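Local coordinates for D-alanyl-D-alanine carboxypeptidase DacB2 (PDB 4RYE), which acts as a serine D,D-carboxypeptidase that probably cleaves the terminal D-Ala-D-Ala of peptidoglycan stem peptides during mycobacterial cell-wall biogenesis, at residues Q8-V13 with W256-L260; V67-D73 with N108-M113; D96-S102 with I191-D195; S153-V159 with V231-M235. All coordinates share one frame; numbering follows the deposited sequence.

Contact 1: Q8-V13 with W256-L260; sequences QPAGSV and WGFAL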
loop_
_atom_site.group_PDB
_atom_site.type_symbol
_atom_site.label_atom_id
_atom_site.label_comp_id
_atom_site.label_asym_id
_atom_site.label_seq_id
_atom_site.Cartn_x
_atom_site.Cartn_y
_atom_site.Cartn_z
ATOM N N GLN A 8 14.291 -1.334 -19.249
ATOM C CA GLN A 8 13.035 -1.288 -19.989
ATOM C C GLN A 8 13.290 -1.993 -21.320
ATOM O O GLN A 8 14.447 -2.223 -21.667
ATOM C CB GLN A 8 12.561 0.159 -20.174
ATOM C CG GLN A 8 13.561 1.090 -20.821
ATOM C CD GLN A 8 13.006 2.490 -20.955
ATOM O OE1 GLN A 8 13.342 3.384 -20.175
ATOM N NE2 GLN A 8 12.127 2.684 -21.932
ATOM N N PRO A 9 12.223 -2.375 -22.048
ATOM C CA PRO A 9 12.443 -3.138 -23.290
ATOM C C PRO A 9 13.160 -2.320 -24.363
ATOM O O PRO A 9 12.906 -1.122 -24.488
ATOM C CB PRO A 9 11.019 -3.464 -23.766
ATOM C CG PRO A 9 10.151 -3.353 -22.521
ATOM C CD PRO A 9 10.790 -2.243 -21.722
ATOM N N ALA A 10 14.029 -2.970 -25.135
ATOM C CA ALA A 10 14.740 -2.317 -26.224
ATOM C C ALA A 10 13.775 -1.594 -27.170
ATOM O O ALA A 10 12.768 -2.159 -27.601
ATOM C CB ALA A 10 15.553 -3.338 -26.992
ATOM N N GLY A 11 14.080 -0.341 -27.488
ATOM C CA GLY A 11 13.292 0.396 -28.461
ATOM C C GLY A 11 12.102 1.127 -27.867
ATOM O O GLY A 11 11.470 1.932 -28.549
ATOM N N SER A 12 11.785 0.851 -26.606
ATOM C CA SER A 12 10.672 1.536 -25.957
ATOM C C SER A 12 11.003 3.004 -25.671
ATOM O O SER A 12 12.172 3.400 -25.630
ATOM C CB SER A 12 10.224 0.808 -24.675
ATOM O OG SER A 12 11.228 0.775 -23.676
ATOM N N VAL A 13 9.959 3.807 -25.487
ATOM C CA VAL A 13 10.117 5.217 -25.171
ATOM C C VAL A 13 10.852 5.351 -23.845
ATOM O O VAL A 13 10.477 4.709 -22.861
ATOM C CB VAL A 13 8.739 5.898 -25.067
ATOM C CG1 VAL A 13 8.853 7.239 -24.363
ATOM C CG2 VAL A 13 8.116 6.047 -26.458
ATOM N N TRP A 256 3.165 5.358 -19.514
ATOM C CA TRP A 256 4.211 4.661 -20.256
ATOM C C TRP A 256 3.861 3.181 -20.431
ATOM O O TRP A 256 4.024 2.622 -21.517
ATOM C CB TRP A 256 5.567 4.813 -19.568
ATOM C CG TRP A 256 6.676 4.088 -20.293
ATOM C CD1 TRP A 256 7.488 4.586 -21.275
ATOM C CD2 TRP A 256 7.072 2.726 -20.095
ATOM N NE1 TRP A 256 8.365 3.615 -21.693
ATOM C CE2 TRP A 256 8.125 2.464 -20.988
ATOM C CE3 TRP A 256 6.632 1.702 -19.251
ATOM C CZ2 TRP A 256 8.752 1.208 -21.058
ATOM C CZ3 TRP A 256 7.256 0.462 -19.323
ATOM C CH2 TRP A 256 8.299 0.228 -20.215
ATOM N N GLY A 257 3.368 2.561 -19.366
ATOM C CA GLY A 257 3.006 1.156 -19.402
ATOM C C GLY A 257 1.841 0.863 -20.337
ATOM O O GLY A 257 1.815 -0.167 -21.012
ATOM N N PHE A 258 0.860 1.756 -20.362
ATOM C CA PHE A 258 -0.323 1.541 -21.191
ATOM C C PHE A 258 -0.010 1.763 -22.657
ATOM O O PHE A 258 -0.670 1.204 -23.536
ATOM C CB PHE A 258 -1.491 2.435 -20.725
ATOM C CG PHE A 258 -2.114 1.979 -19.437
ATOM C CD1 PHE A 258 -2.502 0.657 -19.271
ATOM C CD2 PHE A 258 -2.284 2.862 -18.373
ATOM C CE1 PHE A 258 -3.069 0.230 -18.070
ATOM C CE2 PHE A 258 -2.843 2.441 -17.176
ATOM C CZ PHE A 258 -3.230 1.120 -17.022
ATOM N N ALA A 259 1.000 2.588 -22.919
ATOM C CA ALA A 259 1.393 2.885 -24.281
ATOM C C ALA A 259 2.333 1.810 -24.837
ATOM O O ALA A 259 2.516 1.707 -26.049
ATOM C CB ALA A 259 2.045 4.262 -24.357
ATOM N N LEU A 260 2.907 1.003 -23.949
ATOM C CA LEU A 260 3.885 -0.016 -24.343
ATOM C C LEU A 260 3.248 -1.113 -25.197
ATOM O O LEU A 260 2.150 -1.580 -24.908
ATOM C CB LEU A 260 4.536 -0.641 -23.099
ATOM C CG LEU A 260 5.706 -1.609 -23.313
ATOM C CD1 LEU A 260 6.915 -0.891 -23.929
ATOM C CD2 LEU A 260 6.087 -2.287 -21.987
#
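Trp256, in the last turn of helix 246-259, brings the rim of its indole against the N-terminal loop 8-13. CG lies anti to the backbone N (chi1 179°), which carries the ring out from the helix so that Trp256 NE1 can donate to Val13 O at 2.6 Å. The bond is bent, 143° at the hydrogen, and Val13 O stands somewhat out of the indole plane. Farther round the same edge, CH2 of Trp256 meets CD of Pro9 at 3.8 Å, and CZ2 of Trp256 lies 3.6 Å from OG of Ser12. The amide of Gln8 stands almost upright to the indole, the two planes 82° apart. Gln8 NE2 donates to both Ser12 OG (2.7 Å) and Val13 O (2.8 Å), the latter from above its carbonyl plane. Just past the helix, Leu260 lays CD1 against CB of Ser12 at 3.8 Å, while its CD2 approaches the ring of Pro9. Serine suits the type II turn Pro9-Ser12 because its hydroxyl can bond back to Pro9 O, which Ser12 N also reaches. Val13 O takes donors from both Gln8 and Trp256, so the one bond crossing to the helix is braced by bonds that shape the loop, beside apolar packing.

Contact 2: V67-D73 with N108-M113; sequences VVADVAD and NTLAHM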
loop_
_atom_site.group_PDB
_atom_site.type_symbol
_atom_site.label_atom_id
_atom_site.label_comp_id
_atom_site.label_asym_id
_atom_site.label_seq_id
_atom_site.Cartn_x
_atom_site.Cartn_y
_atom_site.Cartn_z
ATOM N N VAL A 67 -14.152 -4.895 18.181
ATOM C CA VAL A 67 -13.164 -4.878 19.245
ATOM C C VAL A 67 -13.396 -3.617 20.055
ATOM O O VAL A 67 -13.866 -2.610 19.519
ATOM C CB VAL A 67 -11.716 -4.887 18.683
ATOM C CG1 VAL A 67 -11.428 -3.610 17.907
ATOM C CG2 VAL A 67 -10.687 -5.086 19.803
ATOM N N VAL A 68 -13.102 -3.686 21.346
ATOM C CA VAL A 68 -13.112 -2.513 22.201
ATOM C C VAL A 68 -11.689 -1.991 22.265
ATOM O O VAL A 68 -10.803 -2.658 22.797
ATOM C CB VAL A 68 -13.599 -2.858 23.617
ATOM C CG1 VAL A 68 -13.380 -1.677 24.557
ATOM C CG2 VAL A 68 -15.063 -3.262 23.587
ATOM N N ALA A 69 -11.459 -0.816 21.696
ATOM C CA ALA A 69 -10.114 -0.260 21.674
ATOM C C ALA A 69 -9.603 0.012 23.078
ATOM O O ALA A 69 -10.340 0.506 23.940
ATOM C CB ALA A 69 -10.088 1.005 20.867
ATOM N N ASP A 70 -8.340 -0.303 23.325
ATOM C CA ASP A 70 -7.760 0.072 24.614
ATOM C C ASP A 70 -6.786 1.237 24.455
ATOM O O ASP A 70 -6.527 1.684 23.337
ATOM C CB ASP A 70 -7.140 -1.129 25.343
ATOM C CG ASP A 70 -6.108 -1.860 24.514
ATOM O OD1 ASP A 70 -5.322 -1.196 23.801
ATOM O OD2 ASP A 70 -6.076 -3.109 24.583
ATOM N N VAL A 71 -6.269 1.737 25.573
ATOM C CA VAL A 71 -5.403 2.914 25.559
ATOM C C VAL A 71 -4.183 2.729 24.663
ATOM O O VAL A 71 -3.832 3.630 23.895
ATOM C CB VAL A 71 -4.985 3.325 26.989
ATOM C CG1 VAL A 71 -3.897 4.387 26.953
ATOM C CG2 VAL A 71 -6.189 3.844 27.734
ATOM N N ALA A 72 -3.562 1.554 24.734
ATOM C CA ALA A 72 -2.371 1.263 23.934
ATOM C C ALA A 72 -2.621 1.379 22.428
ATOM O O ALA A 72 -1.730 1.778 21.668
ATOM C CB ALA A 72 -1.831 -0.115 24.276
ATOM N N ASP A 73 -3.834 1.033 21.999
ATOM C CA ASP A 73 -4.196 1.079 20.580
ATOM C C ASP A 73 -4.152 2.497 20.014
ATOM O O ASP A 73 -4.076 2.680 18.807
ATOM C CB ASP A 73 -5.607 0.518 20.366
ATOM C CG ASP A 73 -5.722 -0.944 20.734
ATOM O OD1 ASP A 73 -4.677 -1.624 20.767
ATOM O OD2 ASP A 73 -6.858 -1.417 20.972
ATOM N N ASN A 108 -2.895 -0.430 14.682
ATOM C CA ASN A 108 -2.638 -1.039 15.979
ATOM C C ASN A 108 -3.882 -1.703 16.579
ATOM O O ASN A 108 -3.774 -2.674 17.332
ATOM C CB ASN A 108 -1.995 -0.025 16.940
ATOM C CG ASN A 108 -0.606 0.398 16.480
ATOM O OD1 ASN A 108 0.080 -0.353 15.782
ATOM N ND2 ASN A 108 -0.196 1.601 16.852
ATOM N N THR A 109 -5.060 -1.194 16.229
ATOM C CA THR A 109 -6.303 -1.756 16.739
ATOM C C THR A 109 -6.659 -3.036 15.983
ATOM O O THR A 109 -7.206 -3.974 16.559
ATOM C CB THR A 109 -7.460 -0.731 16.710
ATOM O OG1 THR A 109 -7.016 0.501 17.298
ATOM C CG2 THR A 109 -8.656 -1.241 17.522
ATOM N N LEU A 110 -6.330 -3.083 14.698
ATOM C CA LEU A 110 -6.436 -4.329 13.947
ATOM C C LEU A 110 -5.470 -5.369 14.506
ATOM O O LEU A 110 -5.815 -6.535 14.626
ATOM C CB LEU A 110 -6.149 -4.092 12.465
ATOM C CG LEU A 110 -7.312 -3.469 11.685
ATOM C CD1 LEU A 110 -6.861 -3.027 10.289
ATOM C CD2 LEU A 110 -8.501 -4.434 11.592
ATOM N N ALA A 111 -4.264 -4.937 14.868
ATOM C CA ALA A 111 -3.282 -5.853 15.446
ATOM C C ALA A 111 -3.793 -6.417 16.768
ATOM O O ALA A 111 -3.531 -7.571 17.099
ATOM C CB ALA A 111 -1.946 -5.159 15.644
ATOM N N HIS A 112 -4.514 -5.590 17.520
ATOM C CA HIS A 112 -5.202 -6.021 18.738
ATOM C C HIS A 112 -6.154 -7.186 18.420
ATOM O O HIS A 112 -6.085 -8.238 19.068
ATOM C CB HIS A 112 -5.929 -4.816 19.372
ATOM C CG HIS A 112 -6.731 -5.133 20.600
ATOM N ND1 HIS A 112 -7.270 -4.147 21.401
ATOM C CD2 HIS A 112 -7.110 -6.312 21.154
ATOM C CE1 HIS A 112 -7.937 -4.703 22.396
ATOM N NE2 HIS A 112 -7.862 -6.014 22.267
HETATM N N MSE A 113 -7.028 -7.005 17.429
HETATM C CA MSE A 113 -7.949 -8.069 17.003
HETATM C C MSE A 113 -7.226 -9.328 16.537
HETATM O O MSE A 113 -7.758 -10.423 16.642
HETATM C CB MSE A 113 -8.866 -7.587 15.874
HETATM C CG MSE A 113 -9.733 -6.415 16.252
HETATM SE SE MSE A 113 -11.033 -5.936 14.859
HETATM C CE MSE A 113 -12.090 -7.574 14.967
HETATM O O HOH W 1 -2.118 -3.127 19.346
#
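A His-carboxylate hydrogen bond, joined to an Asx motif, fastens the loop after strand 66-68 to helix 104-113. His112 ND1 donates to Asp73 OD2 at 2.8 Å and 176°, almost straight, with the oxygen in the imidazole plane and its syn lone pair in use. CG of His112 is anti to the backbone N (chi1 177°), which swings the ring off the helix toward the loop. Asp73 OD2 also accepts from Asp70 N, at 3.0 Å and from above the carboxylate plane, so two donors hold that oxygen. Asp70 OD1 accepts from Asp73 N, closing the Asx motif; an aspartate at each end lets side chain and backbone brace one another. Asp70 OD2 lies 3.3 Å from CE1 of His112, and these nearby acids would probably favour a protonated imidazole. A branched valine suits position 67: its two methyls serve different neighbours, CG1 resting on CG2 of Thr109 while CG2 lies over a face of the His112 ring. Leu94 of helix 91-100 backs both Val67 and Thr109. CB of Val67 packs tightly on CG of Met113 (selenomethionine in this crystal), at 3.5 Å. The CH-pi contact puts Val67 CG2 3.8 Å from the His112 ring centroid, 6° off its normal.

Contact 3: D96-S102 with I191-D195; sequences DGLLLVS and IVNQD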
loop_
_atom_site.group_PDB
_atom_site.type_symbol
_atom_site.label_atom_id
_atom_site.label_comp_id
_atom_site.label_asym_id
_atom_site.label_seq_id
_atom_site.Cartn_x
_atom_site.Cartn_y
_atom_site.Cartn_z
ATOM N N ASP A 96 -11.135 0.550 6.717
ATOM C CA ASP A 96 -11.347 1.832 6.042
ATOM C C ASP A 96 -10.388 2.878 6.579
ATOM O O ASP A 96 -9.778 3.618 5.808
ATOM C CB ASP A 96 -12.787 2.336 6.233
ATOM C CG ASP A 96 -13.803 1.523 5.442
ATOM O OD1 ASP A 96 -13.410 0.874 4.453
ATOM O OD2 ASP A 96 -14.999 1.536 5.809
ATOM N N GLY A 97 -10.271 2.949 7.905
ATOM C CA GLY A 97 -9.342 3.871 8.540
ATOM C C GLY A 97 -7.916 3.570 8.114
ATOM O O GLY A 97 -7.140 4.486 7.788
ATOM N N LEU A 98 -7.582 2.281 8.084
ATOM C CA LEU A 98 -6.254 1.830 7.663
ATOM C C LEU A 98 -5.911 2.231 6.235
ATOM O O LEU A 98 -4.819 2.748 5.965
ATOM C CB LEU A 98 -6.161 0.303 7.770
ATOM C CG LEU A 98 -4.781 -0.290 7.507
ATOM C CD1 LEU A 98 -3.875 0.019 8.686
ATOM C CD2 LEU A 98 -4.870 -1.794 7.271
ATOM N N LEU A 99 -6.841 1.986 5.318
ATOM C CA LEU A 99 -6.550 2.102 3.896
ATOM C C LEU A 99 -6.880 3.460 3.279
ATOM O O LEU A 99 -6.262 3.842 2.290
ATOM C CB LEU A 99 -7.241 0.985 3.127
ATOM C CG LEU A 99 -6.765 -0.430 3.482
ATOM C CD1 LEU A 99 -7.542 -1.441 2.669
ATOM C CD2 LEU A 99 -5.263 -0.600 3.251
ATOM N N LEU A 100 -7.841 4.186 3.848
ATOM C CA LEU A 100 -8.213 5.499 3.295
ATOM C C LEU A 100 -7.385 6.655 3.858
ATOM O O LEU A 100 -7.028 7.585 3.128
ATOM C CB LEU A 100 -9.707 5.792 3.498
ATOM C CG LEU A 100 -10.662 5.324 2.394
ATOM C CD1 LEU A 100 -10.543 3.825 2.168
ATOM C CD2 LEU A 100 -12.094 5.685 2.739
ATOM N N VAL A 101 -7.089 6.613 5.153
ATOM C CA VAL A 101 -6.340 7.712 5.769
ATOM C C VAL A 101 -5.035 7.268 6.438
ATOM O O VAL A 101 -4.408 8.051 7.162
ATOM C CB VAL A 101 -7.202 8.530 6.768
ATOM C CG1 VAL A 101 -8.473 9.042 6.101
ATOM C CG2 VAL A 101 -7.535 7.705 8.001
ATOM N N SER A 102 -4.627 6.023 6.183
ATOM C CA SER A 102 -3.366 5.490 6.702
ATOM C C SER A 102 -3.283 5.588 8.227
ATOM O O SER A 102 -2.243 5.955 8.783
ATOM C CB SER A 102 -2.174 6.221 6.078
ATOM O OG SER A 102 -1.024 5.393 6.091
ATOM N N ILE A 191 -14.770 10.070 6.479
ATOM C CA ILE A 191 -13.350 10.172 6.161
ATOM C C ILE A 191 -13.141 9.993 4.656
ATOM O O ILE A 191 -13.873 9.238 4.011
ATOM C CB ILE A 191 -12.508 9.140 6.930
ATOM C CG1 ILE A 191 -12.980 7.712 6.615
ATOM C CG2 ILE A 191 -12.570 9.426 8.434
ATOM C CD1 ILE A 191 -12.048 6.621 7.131
ATOM N N VAL A 192 -12.155 10.695 4.101
ATOM C CA VAL A 192 -11.926 10.664 2.659
ATOM C C VAL A 192 -10.647 9.913 2.324
ATOM O O VAL A 192 -9.687 9.891 3.111
ATOM C CB VAL A 192 -11.892 12.082 2.035
ATOM C CG1 VAL A 192 -13.179 12.824 2.336
ATOM C CG2 VAL A 192 -10.701 12.876 2.554
ATOM N N ASN A 193 -10.649 9.280 1.154
ATOM C CA ASN A 193 -9.501 8.537 0.674
ATOM C C ASN A 193 -8.381 9.503 0.295
ATOM O O ASN A 193 -8.581 10.389 -0.534
ATOM C CB ASN A 193 -9.911 7.716 -0.555
ATOM C CG ASN A 193 -8.912 6.628 -0.894
ATOM O OD1 ASN A 193 -7.703 6.789 -0.706
ATOM N ND2 ASN A 193 -9.412 5.508 -1.399
ATOM N N GLN A 194 -7.205 9.332 0.890
ATOM C CA GLN A 194 -6.091 10.243 0.639
ATOM C C GLN A 194 -5.322 9.941 -0.648
ATOM O O GLN A 194 -4.405 10.678 -1.005
ATOM C CB GLN A 194 -5.128 10.252 1.830
ATOM C CG GLN A 194 -4.296 8.992 1.964
ATOM C CD GLN A 194 -3.441 8.986 3.222
ATOM O OE1 GLN A 194 -3.538 9.886 4.060
ATOM N NE2 GLN A 194 -2.592 7.971 3.355
ATOM N N ASP A 195 -5.685 8.856 -1.331
ATOM C CA ASP A 195 -5.034 8.465 -2.581
ATOM C C ASP A 195 -5.509 9.351 -3.727
ATOM O O ASP A 195 -6.560 9.103 -4.326
ATOM C CB ASP A 195 -5.340 6.995 -2.885
ATOM C CG ASP A 195 -4.724 6.513 -4.195
ATOM O OD1 ASP A 195 -3.900 7.238 -4.802
ATOM O OD2 ASP A 195 -5.058 5.382 -4.613
#
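The chain leaving helix 91-100 runs up against the end of strand 187-192, the CA atoms of Leu100 and Asn193 being 4.2 Å apart, and one backbone bond joins the two segments: Gln194 N donates to Leu100 O at 2.8 Å and 160°. Beside it the isobutyl group of Leu100 crosses the Asn193 side chain at about a right angle, CG of Leu100 standing 3.9 Å from CB of Asn193. A branched apolar side chain suits this buried position, where Ile174 and Ala180 also touch it. Asn193 turns its amide to two tasks: Asn193 OD1 accepts from Asp195 N at 3.0 Å, forming an Asx turn, while ND2 reaches the carbonyls of Glu177 and Thr175. Ile191 points its extended CG1 arm at the helix, and its CD1 comes to 4.1 Å from the bare CA of Gly97. Val101, where the helix ends, sets CG1 beside CB of Ile191 at 4.1 Å and beside the carbonyl O of Val192. Gln194 has CG between its backbone N and carbonyl carbon (chi1 72°), and from there its extended chain passes Leu100 O and brings Gln194 NE2 to 3.3 Å from CB of Ser102. The Ser102 hydroxyl is not bonded to Gln194; it is hydrogen-bonded to Lys208 and Ser47, and weakly to Lys50. This is consistent with the penicillin-recognising active site of the family: Ser47, probably the acylated serine, and Lys50, probably the proton acceptor, in SxxK, Ser102 opening an SxN-type motif and Lys208 a KTG-type motif.

Contact 4: S153-V159 with V231-M235; sequences STAHDLV and VIAMM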
loop_
_atom_site.group_PDB
_atom_site.type_symbol
_atom_site.label_atom_id
_atom_site.label_comp_id
_atom_site.label_asym_id
_atom_site.label_seq_id
_atom_site.Cartn_x
_atom_site.Cartn_y
_atom_site.Cartn_z
ATOM N N SER A 153 11.076 -3.782 2.316
ATOM C CA SER A 153 10.429 -4.447 1.186
ATOM C C SER A 153 11.145 -4.013 -0.087
ATOM O O SER A 153 12.132 -3.276 -0.028
ATOM C CB SER A 153 8.929 -4.122 1.123
ATOM O OG SER A 153 8.272 -5.010 0.212
ATOM N N THR A 154 10.662 -4.470 -1.235
ATOM C CA THR A 154 11.250 -4.075 -2.511
ATOM C C THR A 154 10.093 -3.681 -3.403
ATOM O O THR A 154 8.944 -4.046 -3.118
ATOM C CB THR A 154 12.045 -5.220 -3.170
ATOM O OG1 THR A 154 11.160 -6.312 -3.470
ATOM C CG2 THR A 154 13.174 -5.711 -2.240
ATOM N N ALA A 155 10.375 -2.929 -4.462
ATOM C CA ALA A 155 9.335 -2.568 -5.422
ATOM C C ALA A 155 8.660 -3.831 -5.961
ATOM O O ALA A 155 7.434 -3.905 -6.066
ATOM C CB ALA A 155 9.925 -1.732 -6.563
ATOM N N HIS A 156 9.472 -4.834 -6.277
ATOM C CA HIS A 156 8.965 -6.134 -6.706
ATOM C C HIS A 156 8.032 -6.761 -5.669
ATOM O O HIS A 156 6.898 -7.140 -5.994
ATOM C CB HIS A 156 10.132 -7.080 -7.025
ATOM C CG HIS A 156 9.717 -8.503 -7.215
ATOM N ND1 HIS A 156 9.508 -9.369 -6.157
ATOM C CD2 HIS A 156 9.472 -9.219 -8.339
ATOM C CE1 HIS A 156 9.155 -10.553 -6.624
ATOM N NE2 HIS A 156 9.129 -10.491 -7.943
ATOM N N ASP A 157 8.486 -6.888 -4.423
ATOM C CA ASP A 157 7.611 -7.469 -3.402
ATOM C C ASP A 157 6.338 -6.657 -3.163
ATOM O O ASP A 157 5.278 -7.227 -2.905
ATOM C CB ASP A 157 8.343 -7.652 -2.067
ATOM C CG ASP A 157 9.301 -8.822 -2.080
ATOM O OD1 ASP A 157 9.580 -9.349 -3.178
ATOM O OD2 ASP A 157 9.790 -9.207 -0.987
ATOM N N LEU A 158 6.437 -5.329 -3.218
ATOM C CA LEU A 158 5.250 -4.503 -3.008
ATOM C C LEU A 158 4.152 -4.798 -4.043
ATOM O O LEU A 158 2.982 -4.905 -3.683
ATOM C CB LEU A 158 5.594 -2.999 -2.970
ATOM C CG LEU A 158 6.345 -2.511 -1.728
ATOM C CD1 LEU A 158 6.597 -0.996 -1.813
ATOM C CD2 LEU A 158 5.561 -2.850 -0.466
ATOM N N VAL A 159 4.514 -4.935 -5.313
ATOM C CA VAL A 159 3.493 -5.222 -6.330
ATOM C C VAL A 159 2.986 -6.654 -6.216
ATOM O O VAL A 159 1.839 -6.934 -6.534
ATOM C CB VAL A 159 3.929 -4.878 -7.788
ATOM C CG1 VAL A 159 4.274 -3.399 -7.907
ATOM C CG2 VAL A 159 5.094 -5.746 -8.278
ATOM N N VAL A 231 0.213 -2.625 -12.301
ATOM C CA VAL A 231 0.485 -2.356 -10.910
ATOM C C VAL A 231 1.898 -1.785 -10.827
ATOM O O VAL A 231 2.811 -2.254 -11.515
ATOM C CB VAL A 231 0.297 -3.624 -10.047
ATOM C CG1 VAL A 231 1.178 -4.763 -10.544
ATOM C CG2 VAL A 231 0.568 -3.334 -8.575
ATOM N N ILE A 232 2.071 -0.740 -10.029
ATOM C CA ILE A 232 3.394 -0.138 -9.903
ATOM C C ILE A 232 3.728 0.027 -8.443
ATOM O O ILE A 232 2.840 0.032 -7.588
ATOM C CB ILE A 232 3.478 1.248 -10.573
ATOM C CG1 ILE A 232 2.587 2.249 -9.836
ATOM C CG2 ILE A 232 3.125 1.162 -12.053
ATOM C CD1 ILE A 232 2.737 3.697 -10.325
ATOM N N ALA A 233 5.020 0.145 -8.164
ATOM C CA ALA A 233 5.480 0.527 -6.834
ATOM C C ALA A 233 6.662 1.457 -6.994
ATOM O O ALA A 233 7.403 1.371 -7.973
ATOM C CB ALA A 233 5.848 -0.698 -6.003
HETATM N N MSE A 234 6.816 2.369 -6.046
HETATM C CA MSE A 234 7.874 3.358 -6.084
HETATM C C MSE A 234 8.382 3.503 -4.659
HETATM O O MSE A 234 7.586 3.599 -3.730
HETATM C CB MSE A 234 7.310 4.687 -6.588
HETATM C CG MSE A 234 6.869 4.647 -8.038
HETATM SE SE MSE A 234 5.533 6.019 -8.464
HETATM C CE MSE A 234 6.447 7.579 -7.741
HETATM N N MSE A 235 9.697 3.484 -4.470
HETATM C CA MSE A 235 10.245 3.568 -3.121
HETATM C C MSE A 235 11.357 4.592 -3.000
HETATM O O MSE A 235 11.987 4.977 -3.996
HETATM C CB MSE A 235 10.794 2.210 -2.660
HETATM C CG MSE A 235 9.879 1.019 -2.845
HETATM SE SE MSE A 235 10.622 -0.524 -1.872
HETATM C CE MSE A 235 10.043 -0.052 -0.058
#
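A buried helix-on-sheet packing forms where the first turns of helix 155-166 lie across strand 228-237 of the antiparallel sheet. The segment axes approach to 7.4 Å and run at 139° to each other. Ala233 sits at the middle of the interface, its CB 3.8 Å from CB of Leu158 and 3.7 Å from CG1 of Val159; a residue this small lets helix backbone and strand come close, and CB of Ala233 also lies 3.6 Å from Ala155 O. Val159 holds CG1 anti to its carbonyl carbon (chi1 -59°), which lays that methyl over the backbone between Ile232 and Ala233 and against CG2 of Val231, 3.8 Å away. At the far end Met235 (selenomethionine here) bends at its last torsion: its SE is 3.5 Å from Ala155 N, and its CE meets CD1 of Leu158 tip to tip at 4.0 Å. An unbranched methionine side chain can lie against the backbone of Thr154 and Ala155 at the helix start, where Thr154 OG1, as N-cap, accepts from Asp157 N at 2.9 Å. Ile24 of the adjacent strand 22-27 also touches Ala155 and Val159, whereas the alternate residues Ile232 and Met234 turn to helix 246-259 on the sheet's other face.

Contact 1 joins a loop near the N-terminus to the last long helix and spans the other three in sequence; contacts 2 and 3 interleave, as do 3 and 4, while 2 closes before 4 opens. Contacts 1 and 4, centres 19 Å apart, pack against the six-stranded sheet through helices on its two faces, 246-259 and 155-166. Contacts 2 and 3, centres 18 Å apart, lie on successive helices, 104-113 for contact 2 and 91-100 for contact 3, and touch through Leu110 CD1 and Leu98 CD2 at 3.8 Å. Contacts 1 and 2 lie 46 Å apart, centre to centre. Contact 3 alone holds an active-site residue (by similarity); the others join surrounding parts of the fold.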